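Local coordinates for protein butyryl-CoA dehydrogenase (PDB 6CXT) that is a flavoprotein of the acyl-CoA dehydrogenase family and binds flavin-adenine dinucleotide, at residues 86-89 with 90-94. Numbering follows the deposited sequence.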
loop_
_atom_site.group_PDB
_atom_site.type_symbol
_atom_site.label_atom_id
_atom_site.label_comp_id
_atom_site.label_asym_id
_atom_site.label_seq_id
_atom_site.Cartn_x
_atom_site.Cartn_y
_atom_site.Cartn_z
ATOM N N ALA B 86 12.225 -27.274 5.252
ATOM C CA ALA B 86 12.866 -28.525 4.712
ATOM C C ALA B 86 11.948 -29.736 4.916
ATOM O O ALA B 86 11.789 -30.585 4.012
ATOM C CB ALA B 86 14.245 -28.747 5.355
ATOM N N GLY B 87 11.383 -29.840 6.116
ATOM C CA GLY B 87 10.564 -30.976 6.501
ATOM C C GLY B 87 9.285 -30.987 5.696
ATOM O O GLY B 87 8.793 -32.047 5.299
ATOM N N ALA B 88 8.701 -29.799 5.454
ATOM C CA ALA B 88 7.438 -29.734 4.747
ATOM C C ALA B 88 7.621 -29.959 3.256
ATOM O O ALA B 88 6.743 -30.509 2.601
ATOM C CB ALA B 88 6.728 -28.375 5.050
ATOM N N ALA B 89 8.787 -29.587 2.735
ATOM C CA ALA B 89 9.097 -29.771 1.335
ATOM C C ALA B 89 9.152 -31.308 1.112
ATOM O O ALA B 89 8.546 -31.838 0.209
ATOM C CB ALA B 89 10.461 -29.178 1.025
ATOM N N HIS B 90 9.871 -31.981 1.992
ATOM C CA HIS B 90 9.986 -33.435 1.963
ATOM C C HIS B 90 8.610 -34.118 2.044
ATOM O O HIS B 90 8.289 -35.034 1.246
ATOM C CB HIS B 90 10.877 -33.794 3.158
ATOM C CG HIS B 90 10.708 -35.183 3.675
ATOM N ND1 HIS B 90 11.623 -36.182 3.413
ATOM C CD2 HIS B 90 9.795 -35.725 4.514
ATOM C CE1 HIS B 90 11.281 -37.280 4.068
ATOM N NE2 HIS B 90 10.174 -37.037 4.743
ATOM N N THR B 91 7.786 -33.688 2.992
ATOM C CA THR B 91 6.479 -34.318 3.195
ATOM C C THR B 91 5.485 -34.012 2.078
ATOM O O THR B 91 4.851 -34.935 1.557
ATOM C CB THR B 91 5.861 -33.933 4.528
ATOM O OG1 THR B 91 6.720 -34.393 5.569
ATOM C CG2 THR B 91 4.445 -34.566 4.738
ATOM N N PHE B 92 5.330 -32.732 1.704
ATOM C CA PHE B 92 4.208 -32.370 0.850
ATOM C C PHE B 92 4.542 -32.425 -0.604
ATOM O O PHE B 92 3.664 -32.724 -1.431
ATOM C CB PHE B 92 3.574 -31.024 1.315
ATOM C CG PHE B 92 3.002 -31.163 2.694
ATOM C CD1 PHE B 92 1.793 -31.859 2.881
ATOM C CD2 PHE B 92 3.672 -30.701 3.795
ATOM C CE1 PHE B 92 1.271 -32.075 4.130
ATOM C CE2 PHE B 92 3.150 -30.916 5.068
ATOM C CZ PHE B 92 1.942 -31.594 5.242
ATOM N N ALA B 93 5.782 -32.097 -0.961
ATOM C CA ALA B 93 6.148 -32.178 -2.358
ATOM C C ALA B 93 6.660 -33.587 -2.776
ATOM O O ALA B 93 6.795 -33.857 -3.981
ATOM C CB ALA B 93 7.148 -31.086 -2.783
ATOM N N CYS B 94 6.986 -34.425 -1.807
ATOM C CA CYS B 94 7.633 -35.717 -2.114
ATOM C C CYS B 94 6.828 -36.899 -1.589
ATOM O O CYS B 94 6.387 -37.743 -2.415
ATOM C CB CYS B 94 9.081 -35.755 -1.609
ATOM S SG CYS B 94 10.096 -34.396 -2.253
#
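The ring of F92 turns an edge to A88: CD2 stands 3.3 Å from A88 O, near the ring plane. The same CD2 makes an apolar contact with A88 CB at 4.0 Å. T91 CG2 sits over the centre of one ring face, 3.8 Å above the plane. With CG anti to its own carbonyl carbon (chi1 -63°), the phenyl group is swung back along the helix onto the residue one turn earlier. G87 O lies at an edge of the H90 imidazole, near its plane, and T91 OG1 is in plane at the edge as well. Both imidazole nitrogens are hydrogen-bonded, ND1 with A121 N and NE2 with L114 O, which fixes the rotation of this buried ring; F47 and W38 meet it edge-to-face. All of this lies on helix 81-101 of the acyl-CoA dehydrogenase N-terminal domain, in the buried interior of the chain. Four i to i+4 backbone bonds join 86-89 to 90-93: H90 N to A86 O (3.1 Å), T91 N to G87 O, F92 N to A88 O (2.8 Å) and A93 N to A89 O. The last is the most bent of the four, at 143°. A fifth bond of the same spacing, C94 N to H90 O, is weak, and a wider pi-type turn occurs at 90-94. A86 O also accepts from N159 ND2. F92 packs on W241 and C245 of helix 231-245, while A89 belongs to the pocket of the bound pyrrole-2-carbothioate ligand, its side chain about 4 Å away.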